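Local structure of DUF6836 domain-containing protein (Clostridium leptum, 4PW1) at residues 39-44 and 73-78; 96-101 and 110-115; 136-141 and 173-178; 205-210 and 226-231. The protein is of unknown function but adopts an unusual fold in which a nine-stranded antiparallel beta sheet is surrounded by alpha-helices. All coordinates share one frame; numbering follows the deposited sequence.

Interaction 1. Residues 39-44 and 73-78; sequences QELFEE and FRYSGQ
L41 and Y75 lie side by side and point the same way where edge strand 39-40, with L41 after it, runs antiparallel to strand 74-76. Both hold CG anti to the backbone N (chi1 174° in L41, 167° in Y75), and the leucine settles against the root of the tyrosine: L41 CD2 is 3.8 Å from Y75 CB and meets the start of the ring obliquely. The phenol then leads away from 39-44, and the Y75 side chain also touches R81 of strand 80-89.

On the sheet face opposite Q39 and Y75, E40 and R74 form a non-hydrogen-bonded antiparallel pair whose side chains cross obliquely. Their methylenes meet, E40 CG lying 4.1 Å from R74 CG. Beyond that point the glutamate stays extended while the arginine bends at chi3, so the heads part: the carboxylate and guanidinium planes are only 23° apart, yet E40 OE2 and R74 NH1 are separated by 5.7 Å. The guanidinium instead has a weak hydrogen bond to Y34.

The backbone supplies the firm grip. Q39 N donates to Y75 O at 2.9 Å, in the carbonyl plane and on a lone pair; the return bond, from Y75 N to Q39 O, measures 2.7 Å but comes from above that carbonyl's plane. L41 N, just past strand 39-40, adds a third bond to F73 O at 3.1 Å. Chemically, then, this exposed contact rests on three main-chain bonds and a little apolar packing, and any attraction between E40 and R74 is probably long-range and softened by solvent.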
# COMPACT_ATOMS: atom_id res chain seq x y z
N GLN B 39 1.21 22.94 5.78
CA GLN B 39 1.63 24.06 6.61
C GLN B 39 0.80 24.12 7.88
O GLN B 39 -0.44 23.99 7.84
CB GLN B 39 1.45 25.37 5.84
CG GLN B 39 2.24 25.45 4.57
CD GLN B 39 3.72 25.67 4.82
OE1 GLN B 39 4.12 26.50 5.60
NE2 GLN B 39 4.55 24.93 4.11
N GLU B 40 1.47 24.24 9.02
CA GLU B 40 0.79 24.29 10.29
C GLU B 40 -0.23 25.41 10.29
O GLU B 40 0.10 26.56 9.96
CB GLU B 40 1.75 24.60 11.45
CG GLU B 40 2.57 23.45 11.91
CD GLU B 40 3.21 23.70 13.27
OE1 GLU B 40 2.86 24.68 13.98
OE2 GLU B 40 4.05 22.88 13.64
N LEU B 41 -1.42 25.07 10.72
CA LEU B 41 -2.53 26.00 10.75
C LEU B 41 -3.40 25.60 11.95
O LEU B 41 -3.96 24.49 11.96
CB LEU B 41 -3.36 25.87 9.47
CG LEU B 41 -4.67 26.69 9.39
CD1 LEU B 41 -4.38 28.18 9.39
CD2 LEU B 41 -5.46 26.34 8.14
N PHE B 42 -3.56 26.51 12.90
CA PHE B 42 -4.33 26.28 14.12
C PHE B 42 -5.76 26.72 13.88
O PHE B 42 -5.98 27.87 13.59
CB PHE B 42 -3.78 27.10 15.32
CG PHE B 42 -4.61 26.95 16.58
CD1 PHE B 42 -4.43 25.87 17.38
CD2 PHE B 42 -5.60 27.88 16.93
CE1 PHE B 42 -5.18 25.66 18.52
CE2 PHE B 42 -6.36 27.68 18.09
CZ PHE B 42 -6.17 26.54 18.86
N GLU B 43 -6.72 25.82 14.05
CA GLU B 43 -8.13 26.12 13.99
C GLU B 43 -8.76 25.44 15.19
O GLU B 43 -8.79 24.20 15.30
CB GLU B 43 -8.73 25.56 12.70
CG GLU B 43 -8.22 26.25 11.44
CD GLU B 43 -8.43 25.41 10.18
OE1 GLU B 43 -7.94 24.26 10.09
OE2 GLU B 43 -9.13 25.89 9.29
N GLU B 44 -9.32 26.24 16.08
CA GLU B 44 -9.72 25.75 17.40
C GLU B 44 -10.77 24.66 17.40
O GLU B 44 -10.70 23.73 18.22
CB GLU B 44 -10.17 26.91 18.33
CG GLU B 44 -10.11 26.52 19.79
CD GLU B 44 -11.37 25.78 20.25
OE1 GLU B 44 -12.39 25.98 19.59
OE2 GLU B 44 -11.34 24.97 21.19
N PHE B 73 -2.17 20.50 13.60
CA PHE B 73 -2.60 20.16 12.25
C PHE B 73 -1.83 20.93 11.20
O PHE B 73 -1.40 22.08 11.43
CB PHE B 73 -4.10 20.35 12.06
CG PHE B 73 -4.92 19.21 12.59
CD1 PHE B 73 -5.32 19.17 13.92
CD2 PHE B 73 -5.26 18.12 11.76
CE1 PHE B 73 -6.08 18.10 14.40
CE2 PHE B 73 -6.03 17.09 12.22
CZ PHE B 73 -6.44 17.07 13.55
N ARG B 74 -1.61 20.26 10.06
CA ARG B 74 -0.96 20.85 8.90
C ARG B 74 -1.92 20.81 7.74
O ARG B 74 -2.57 19.79 7.49
CB ARG B 74 0.34 20.11 8.57
CG ARG B 74 1.36 20.22 9.68
CD ARG B 74 2.78 19.90 9.24
NE ARG B 74 2.91 18.50 8.93
CZ ARG B 74 3.55 17.59 9.68
NH1 ARG B 74 4.16 17.92 10.81
NH2 ARG B 74 3.58 16.34 9.26
N TYR B 75 -2.05 21.97 7.10
CA TYR B 75 -3.05 22.22 6.09
C TYR B 75 -2.47 22.02 4.71
O TYR B 75 -1.34 22.45 4.40
CB TYR B 75 -3.53 23.69 6.23
CG TYR B 75 -4.34 24.12 5.05
CD1 TYR B 75 -5.67 23.76 4.93
CD2 TYR B 75 -3.76 24.82 4.02
CE1 TYR B 75 -6.42 24.12 3.83
CE2 TYR B 75 -4.49 25.17 2.90
CZ TYR B 75 -5.84 24.80 2.82
OH TYR B 75 -6.56 25.18 1.73
N SER B 76 -3.28 21.38 3.88
CA SER B 76 -2.95 21.17 2.47
C SER B 76 -3.90 21.92 1.58
O SER B 76 -5.10 21.88 1.80
CB SER B 76 -3.12 19.68 2.13
OG SER B 76 -3.21 19.47 0.73
N GLY B 77 -3.36 22.50 0.51
CA GLY B 77 -4.15 23.16 -0.49
C GLY B 77 -5.10 22.26 -1.25
O GLY B 77 -5.95 22.73 -1.95
N GLN B 78 -5.00 20.96 -1.06
CA GLN B 78 -6.05 20.06 -1.49
C GLN B 78 -7.30 20.02 -0.57
O GLN B 78 -8.19 19.23 -0.79
CB GLN B 78 -5.47 18.66 -1.62
CG GLN B 78 -4.37 18.59 -2.67
CD GLN B 78 -3.75 17.21 -2.74
OE1 GLN B 78 -2.62 16.99 -2.30
NE2 GLN B 78 -4.50 16.25 -3.26

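Interaction 2. Residues 96-101 and 110-115; sequences YLVNMA and FSYVNQ
Four main-chain hydrogen bonds stitch 96-101 to 110-115, two in each of the hydrogen-bonded pairs L97 with V113 and N99 with S111. All run close to their carbonyl planes, the shortest being S111 N to N99 O at 2.9 Å. Between them, V98 CA approaches S111 O at 3.2 Å in a CA-H...O contact.

Aromatic packing dominates the face bearing Y96, V98, M100, F110 and Y112. Y96 has CG anti to the carbonyl carbon (chi1 -67°), Y112 has it anti to the backbone N (chi1 -178°), and the two rings, diagonal neighbours across the strands, therefore swing together into an offset stack with centroids 4.3 Å apart and planes at 22°. Y112 CZ sits over the centre of the Y96 ring, while V98 CG2 reaches Y112 CD1. Selenomethionine M100 lies alongside F110 in a Met-aromatic contact, its SE at the ring edge, 5.2 Å from the centroid.

Two waters add polar links. One molecule spans the two phenols, 2.9 Å from Y96 OH and 2.5 Å from Y112 OH. Another, on the opposite face, donates to L97 O at 2.8 Å, accepts from N99 ND2 and bonds S111 OG; N99 OD1 is taken by the backbone of D85.

Strands 95-103 and 106-114 form an antiparallel beta hairpin inside the nine-stranded sheet, with helix 44-58 packed on M100 and F110.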
# COMPACT_ATOMS: atom_id res chain seq x y z
N TYR B 96 2.16 6.32 22.61
CA TYR B 96 1.29 6.24 21.45
C TYR B 96 1.69 7.22 20.36
O TYR B 96 2.28 8.25 20.62
CB TYR B 96 -0.13 6.57 21.85
CG TYR B 96 -0.73 5.56 22.74
CD1 TYR B 96 -0.58 5.67 24.11
CD2 TYR B 96 -1.47 4.51 22.22
CE1 TYR B 96 -1.13 4.74 24.95
CE2 TYR B 96 -2.02 3.56 23.07
CZ TYR B 96 -1.86 3.70 24.44
OH TYR B 96 -2.40 2.83 25.36
N LEU B 97 1.40 6.85 19.12
CA LEU B 97 1.35 7.81 18.02
C LEU B 97 -0.11 7.92 17.61
O LEU B 97 -0.79 6.90 17.42
CB LEU B 97 2.20 7.33 16.82
CG LEU B 97 3.71 7.35 17.02
CD1 LEU B 97 4.45 6.82 15.79
CD2 LEU B 97 4.21 8.75 17.38
N VAL B 98 -0.57 9.15 17.53
CA VAL B 98 -1.87 9.46 17.00
C VAL B 98 -1.72 10.10 15.62
O VAL B 98 -0.95 11.06 15.45
CB VAL B 98 -2.60 10.46 17.87
CG1 VAL B 98 -3.96 10.82 17.28
CG2 VAL B 98 -2.75 9.91 19.26
N ASN B 99 -2.49 9.60 14.67
CA ASN B 99 -2.60 10.16 13.34
C ASN B 99 -4.06 10.46 13.04
O ASN B 99 -4.94 9.66 13.36
CB ASN B 99 -2.04 9.19 12.30
CG ASN B 99 -0.53 9.21 12.29
OD1 ASN B 99 0.07 10.06 11.65
ND2 ASN B 99 0.07 8.38 13.12
N MSE B 100 -4.31 11.62 12.43
CA MSE B 100 -5.65 11.97 12.03
C MSE B 100 -5.65 12.77 10.80
O MSE B 100 -4.68 13.41 10.46
CB MSE B 100 -6.38 12.87 13.08
CG MSE B 100 -6.43 12.19 14.41
SE MSE B 100 -7.50 13.32 15.74
CE MSE B 100 -8.92 13.61 14.74
N ALA B 101 -6.78 12.75 10.10
CA ALA B 101 -6.95 13.62 8.95
C ALA B 101 -8.40 13.96 8.75
O ALA B 101 -9.28 13.12 8.99
CB ALA B 101 -6.42 12.98 7.69
N PHE B 110 -8.36 8.21 11.46
CA PHE B 110 -7.94 8.25 12.86
C PHE B 110 -7.17 6.97 13.19
O PHE B 110 -7.61 5.90 12.85
CB PHE B 110 -9.17 8.31 13.77
CG PHE B 110 -8.82 8.28 15.23
CD1 PHE B 110 -8.70 7.09 15.91
CD2 PHE B 110 -8.60 9.45 15.92
CE1 PHE B 110 -8.37 7.07 17.26
CE2 PHE B 110 -8.23 9.44 17.24
CZ PHE B 110 -8.11 8.25 17.92
N SER B 111 -6.04 7.08 13.88
CA SER B 111 -5.43 5.90 14.46
C SER B 111 -4.68 6.27 15.74
O SER B 111 -4.04 7.37 15.85
CB SER B 111 -4.49 5.22 13.44
OG SER B 111 -3.32 6.01 13.29
N TYR B 112 -4.73 5.34 16.69
CA TYR B 112 -4.19 5.47 18.02
C TYR B 112 -3.40 4.20 18.32
O TYR B 112 -3.98 3.17 18.64
CB TYR B 112 -5.37 5.60 18.96
CG TYR B 112 -5.10 5.80 20.43
CD1 TYR B 112 -4.82 7.06 20.94
CD2 TYR B 112 -5.24 4.75 21.32
CE1 TYR B 112 -4.63 7.25 22.31
CE2 TYR B 112 -5.06 4.93 22.69
CZ TYR B 112 -4.78 6.19 23.18
OH TYR B 112 -4.61 6.36 24.51
N VAL B 113 -2.08 4.26 18.19
CA VAL B 113 -1.28 3.07 18.09
C VAL B 113 -0.20 3.05 19.15
O VAL B 113 0.68 3.93 19.21
CB VAL B 113 -0.67 2.88 16.67
CG1 VAL B 113 0.26 1.64 16.63
CG2 VAL B 113 -1.73 2.73 15.61
N ASN B 114 -0.28 2.04 20.02
CA ASN B 114 0.73 1.88 21.08
C ASN B 114 2.05 1.44 20.43
O ASN B 114 2.11 0.43 19.79
CB ASN B 114 0.20 0.84 22.04
CG ASN B 114 1.18 0.42 23.12
OD1 ASN B 114 2.33 0.83 23.22
ND2 ASN B 114 0.70 -0.44 23.94
N GLN B 115 3.09 2.21 20.65
CA GLN B 115 4.39 2.01 20.03
C GLN B 115 5.20 0.96 20.71
O GLN B 115 6.20 0.52 20.16
CB GLN B 115 5.20 3.32 20.05
CG GLN B 115 4.51 4.44 19.29
CD GLN B 115 4.28 4.01 17.87
OE1 GLN B 115 3.15 3.76 17.41
NE2 GLN B 115 5.35 3.82 17.21
O HOH W 1 -4.73 4.45 26.14
O HOH W 2 -1.26 6.24 14.78

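Interaction 3. Residues 136-141 and 173-178; sequences WEKFLS and AFYMFF
The phenol oxygen of Y175 is gripped twice: by a hydrogen bond to the main-chain O of D142, just past helix 122-141, and by a weak one from K138 NZ to Y175 OH at 3.2 Å. K138 reaches it by bending at chi2 and chi4, which brings its ammonium in at the edge of the tyrosine ring, near the ring plane.

Inward of this polar end, the segments 136-141 and 173-178, whose short axes approach to 9.4 Å at 67°, are joined by aromatic groups. F139 and F178 cross at about a right angle with their ring planes oblique, at 48°, and F139 CE1 touches F178 CE2 at 3.4 Å. Y175 CE1 lies at the edge of the F139 ring, 3.9 Å from F139 CD1. W136 lays CB 3.6 Å from F174 CE2 and poses CD1 over one face of that ring. V208 of helix 198-210 also packs on F139, F174 and F178.

The interface is thus apolar inside, with its one hydrogen bond between the segments at the end of Y175; because Y175 OH gives its proton to D142 O and takes a weak bond from K138, its rotation is probably fixed, and the bond to D142 O would tend to keep the phenol protonated.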
# COMPACT_ATOMS: atom_id res chain seq x y z
N TRP B 136 -18.20 -9.95 13.47
CA TRP B 136 -18.82 -9.42 12.27
C TRP B 136 -20.15 -10.10 12.00
O TRP B 136 -21.13 -9.44 11.62
CB TRP B 136 -17.90 -9.55 11.05
CG TRP B 136 -18.44 -8.89 9.79
CD1 TRP B 136 -18.79 -7.58 9.65
CD2 TRP B 136 -18.64 -9.49 8.50
NE1 TRP B 136 -19.22 -7.33 8.39
CE2 TRP B 136 -19.15 -8.48 7.66
CE3 TRP B 136 -18.47 -10.77 7.98
CZ2 TRP B 136 -19.47 -8.70 6.33
CZ3 TRP B 136 -18.78 -11.00 6.65
CH2 TRP B 136 -19.29 -9.97 5.83
N GLU B 137 -20.17 -11.42 12.12
CA GLU B 137 -21.39 -12.19 11.89
C GLU B 137 -22.43 -11.83 12.92
O GLU B 137 -23.61 -11.72 12.59
CB GLU B 137 -21.10 -13.69 11.85
CG GLU B 137 -20.40 -14.06 10.55
CD GLU B 137 -19.84 -15.46 10.53
OE1 GLU B 137 -20.40 -16.35 11.20
OE2 GLU B 137 -18.82 -15.66 9.85
N LYS B 138 -22.01 -11.62 14.16
CA LYS B 138 -22.95 -11.19 15.19
C LYS B 138 -23.52 -9.81 14.81
O LYS B 138 -24.72 -9.59 14.88
CB LYS B 138 -22.28 -11.17 16.57
CG LYS B 138 -23.19 -10.71 17.70
CD LYS B 138 -24.51 -11.49 17.75
CE LYS B 138 -25.31 -11.23 19.02
NZ LYS B 138 -25.59 -9.78 19.19
N PHE B 139 -22.65 -8.89 14.39
CA PHE B 139 -23.10 -7.60 13.93
C PHE B 139 -24.10 -7.72 12.78
O PHE B 139 -25.15 -7.06 12.82
CB PHE B 139 -21.92 -6.70 13.54
CG PHE B 139 -22.31 -5.44 12.82
CD1 PHE B 139 -22.75 -4.33 13.53
CD2 PHE B 139 -22.24 -5.36 11.46
CE1 PHE B 139 -23.12 -3.16 12.87
CE2 PHE B 139 -22.60 -4.20 10.80
CZ PHE B 139 -23.04 -3.09 11.51
N LEU B 140 -23.79 -8.54 11.78
CA LEU B 140 -24.72 -8.70 10.66
C LEU B 140 -26.09 -9.22 11.11
O LEU B 140 -27.11 -8.80 10.56
CB LEU B 140 -24.19 -9.63 9.59
CG LEU B 140 -22.91 -9.23 8.86
CD1 LEU B 140 -22.51 -10.38 7.92
CD2 LEU B 140 -23.06 -7.92 8.11
N SER B 141 -26.12 -10.09 12.11
CA SER B 141 -27.40 -10.60 12.61
C SER B 141 -28.13 -9.57 13.48
O SER B 141 -29.34 -9.65 13.63
CB SER B 141 -27.22 -11.89 13.42
OG SER B 141 -26.71 -11.57 14.71
N ALA B 173 -16.00 -6.20 18.68
CA ALA B 173 -15.18 -5.08 18.23
C ALA B 173 -15.99 -4.04 17.42
O ALA B 173 -15.69 -2.81 17.47
CB ALA B 173 -14.00 -5.59 17.39
N PHE B 174 -16.99 -4.50 16.67
CA PHE B 174 -17.78 -3.63 15.81
C PHE B 174 -18.68 -2.79 16.69
O PHE B 174 -18.67 -1.58 16.56
CB PHE B 174 -18.55 -4.41 14.74
CG PHE B 174 -17.66 -5.08 13.74
CD1 PHE B 174 -17.16 -4.37 12.67
CD2 PHE B 174 -17.24 -6.39 13.93
CE1 PHE B 174 -16.31 -4.96 11.76
CE2 PHE B 174 -16.37 -6.99 13.02
CZ PHE B 174 -15.89 -6.26 11.94
N TYR B 175 -19.39 -3.43 17.63
CA TYR B 175 -20.24 -2.69 18.56
C TYR B 175 -19.45 -1.64 19.34
O TYR B 175 -19.92 -0.51 19.51
CB TYR B 175 -20.96 -3.62 19.54
CG TYR B 175 -21.97 -4.56 18.96
CD1 TYR B 175 -22.62 -4.29 17.73
CD2 TYR B 175 -22.36 -5.70 19.66
CE1 TYR B 175 -23.59 -5.15 17.23
CE2 TYR B 175 -23.33 -6.57 19.17
CZ TYR B 175 -23.95 -6.30 17.95
OH TYR B 175 -24.90 -7.18 17.44
N MSE B 176 -18.25 -2.00 19.81
CA MSE B 176 -17.48 -1.09 20.63
C MSE B 176 -17.04 0.10 19.82
O MSE B 176 -17.09 1.27 20.28
CB MSE B 176 -16.21 -1.72 21.20
CG MSE B 176 -16.59 -2.75 22.25
SE MSE B 176 -14.94 -3.50 23.07
CE MSE B 176 -13.76 -4.13 21.58
N PHE B 177 -16.58 -0.17 18.60
CA PHE B 177 -16.10 0.91 17.75
C PHE B 177 -17.25 1.84 17.34
O PHE B 177 -17.14 3.05 17.43
CB PHE B 177 -15.42 0.36 16.51
CG PHE B 177 -14.96 1.43 15.55
CD1 PHE B 177 -13.89 2.25 15.87
CD2 PHE B 177 -15.64 1.64 14.37
CE1 PHE B 177 -13.49 3.25 14.99
CE2 PHE B 177 -15.26 2.62 13.49
CZ PHE B 177 -14.17 3.42 13.81
N PHE B 178 -18.39 1.30 16.93
CA PHE B 178 -19.53 2.16 16.56
C PHE B 178 -20.04 2.99 17.73
O PHE B 178 -20.41 4.17 17.56
CB PHE B 178 -20.67 1.34 15.95
CG PHE B 178 -20.30 0.71 14.64
CD1 PHE B 178 -19.51 1.37 13.75
CD2 PHE B 178 -20.72 -0.56 14.33
CE1 PHE B 178 -19.13 0.78 12.56
CE2 PHE B 178 -20.37 -1.13 13.12
CZ PHE B 178 -19.60 -0.46 12.24

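Interaction 4. Residues 205-210 and 226-231; sequences WELVLK and YSNDGG
V208 stands squarely on the ring of Y226, and here the packing is tight. Its CG2 lies 4.1 Å from the ring centroid and only 8° off the normal, a CH-pi contact over the centre of the face. V208 CA covers the same ring nearer its rim, 3.8 Å from Y226 CD2. The tyrosine is brought beneath the helix by CG lying anti to its own carbonyl carbon (chi1 -60°), so that CD2 also comes within 3.8 Å of L207 O, and the roots of the two side chains close up, L207 CB to Y226 CB at 4.2 Å. F174 of helix 173-190 touches Y226 too, and the F213 ring meets it with nearly parallel planes.

This is helix-on-sheet packing: helix 198-210 lies against strand 221-227, next to the outermost strand 214-218, and Y226 is bonded through its backbone to M234 on the following strand.

Outward the contact thins. L207 CD2 reaches the main chain at 4.0 Å from S227 C and from N228 N, and N228 CB lies a little further off. L207, V208 and Y226 are buried, whereas N228 is exposed. The chain then leaves the helix in a type I turn from N228 to G231, closed by a weak 3.4 Å bond from G231 N to N228 O. Exposed D229 is poorly ordered, but G231 O accepts a hydrogen bond from S22 OG of the second subunit.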
# COMPACT_ATOMS: atom_id res chain seq x y z
N TRP B 205 -21.30 2.49 9.17
CA TRP B 205 -22.15 1.39 9.53
C TRP B 205 -22.60 0.60 8.32
O TRP B 205 -22.54 -0.65 8.31
CB TRP B 205 -23.32 1.96 10.32
CG TRP B 205 -24.33 1.04 10.80
CD1 TRP B 205 -24.30 0.31 11.96
CD2 TRP B 205 -25.56 0.74 10.15
NE1 TRP B 205 -25.47 -0.40 12.09
CE2 TRP B 205 -26.26 -0.17 10.99
CE3 TRP B 205 -26.18 1.18 8.98
CZ2 TRP B 205 -27.54 -0.61 10.68
CZ3 TRP B 205 -27.43 0.67 8.64
CH2 TRP B 205 -28.10 -0.21 9.49
N GLU B 206 -23.08 1.31 7.31
CA GLU B 206 -23.61 0.67 6.12
C GLU B 206 -22.52 -0.14 5.36
O GLU B 206 -22.80 -1.21 4.82
CB GLU B 206 -24.23 1.69 5.16
CG GLU B 206 -24.93 1.06 3.97
CD GLU B 206 -25.35 2.08 2.94
OE1 GLU B 206 -24.40 2.63 2.36
OE2 GLU B 206 -26.58 2.36 2.73
N LEU B 207 -21.31 0.38 5.29
CA LEU B 207 -20.26 -0.38 4.65
C LEU B 207 -19.99 -1.70 5.34
O LEU B 207 -19.91 -2.76 4.67
CB LEU B 207 -18.97 0.38 4.64
CG LEU B 207 -18.93 1.44 3.56
CD1 LEU B 207 -17.78 2.37 3.87
CD2 LEU B 207 -18.84 0.79 2.19
N VAL B 208 -19.92 -1.68 6.67
CA VAL B 208 -19.68 -2.92 7.38
C VAL B 208 -20.87 -3.88 7.20
O VAL B 208 -20.71 -5.12 7.13
CB VAL B 208 -19.36 -2.67 8.86
CG1 VAL B 208 -19.19 -3.98 9.62
CG2 VAL B 208 -18.11 -1.87 8.98
N LEU B 209 -22.07 -3.32 7.12
CA LEU B 209 -23.25 -4.16 7.04
C LEU B 209 -23.40 -4.79 5.68
O LEU B 209 -23.84 -5.93 5.58
CB LEU B 209 -24.49 -3.30 7.32
CG LEU B 209 -25.84 -3.97 7.28
CD1 LEU B 209 -25.96 -5.00 8.37
CD2 LEU B 209 -26.94 -2.92 7.42
N LYS B 210 -23.07 -4.05 4.63
CA LYS B 210 -23.46 -4.48 3.28
C LYS B 210 -22.30 -4.94 2.43
O LYS B 210 -22.52 -5.49 1.36
CB LYS B 210 -24.19 -3.36 2.56
CG LYS B 210 -25.49 -3.01 3.30
CD LYS B 210 -26.45 -2.15 2.52
CE LYS B 210 -27.78 -2.11 3.28
NZ LYS B 210 -28.75 -1.14 2.74
N TYR B 226 -13.63 -2.89 3.61
CA TYR B 226 -15.00 -2.93 3.14
C TYR B 226 -15.14 -1.92 2.04
O TYR B 226 -14.56 -0.86 2.12
CB TYR B 226 -15.96 -2.51 4.26
CG TYR B 226 -15.87 -3.41 5.44
CD1 TYR B 226 -14.95 -3.16 6.45
CD2 TYR B 226 -16.70 -4.50 5.56
CE1 TYR B 226 -14.85 -4.00 7.53
CE2 TYR B 226 -16.60 -5.35 6.64
CZ TYR B 226 -15.66 -5.10 7.62
OH TYR B 226 -15.53 -5.92 8.72
N SER B 227 -15.94 -2.22 1.03
CA SER B 227 -16.15 -1.25 -0.05
C SER B 227 -17.47 -1.46 -0.76
O SER B 227 -18.06 -2.51 -0.65
CB SER B 227 -14.98 -1.30 -1.04
OG SER B 227 -14.83 -2.59 -1.54
N ASN B 228 -17.94 -0.46 -1.48
CA ASN B 228 -19.16 -0.64 -2.27
C ASN B 228 -18.88 -0.39 -3.73
O ASN B 228 -17.79 0.06 -4.08
CB ASN B 228 -20.31 0.23 -1.73
CG ASN B 228 -20.10 1.72 -1.98
OD1 ASN B 228 -19.32 2.13 -2.85
ND2 ASN B 228 -20.77 2.53 -1.19
N ASP B 229 -19.86 -0.67 -4.58
CA ASP B 229 -19.71 -0.55 -6.04
C ASP B 229 -19.38 0.87 -6.49
O ASP B 229 -18.71 1.06 -7.49
CB ASP B 229 -20.99 -0.99 -6.75
CG ASP B 229 -21.35 -2.44 -6.47
OD1 ASP B 229 -20.42 -3.26 -6.31
OD2 ASP B 229 -22.55 -2.75 -6.40
N GLY B 230 -19.88 1.86 -5.76
CA GLY B 230 -19.71 3.26 -6.11
C GLY B 230 -18.39 3.91 -5.74
O GLY B 230 -18.29 5.13 -5.81
N GLY B 231 -17.38 3.14 -5.36
CA GLY B 231 -16.06 3.74 -5.06
C GLY B 231 -15.80 4.12 -3.60
O GLY B 231 -14.65 4.40 -3.23

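From the N terminus, interaction 1 closes a mainly helical connection, pairing the edge strand 39-40 with 74-76. Interaction 2 follows as a tight hairpin; F73 packs on M100, so these two contacts touch within the same sheet. Interaction 3 closes a long segment, partly unmodelled, and brings helix 122-141 against helix 173-190, bridging the two DUF6836 ranges. Interaction 4 then closes the stretch through strand 214-218, bringing strand 221-227 back onto helix 198-210. None nests or crosses: the four stand in series. Interactions 3 and 4 nevertheless join in space, through a probable hydrogen bond from W136 NE1 to V208 O and through F174 against Y226, while interactions 1 and 3 lie on opposite sides of the chain's centre.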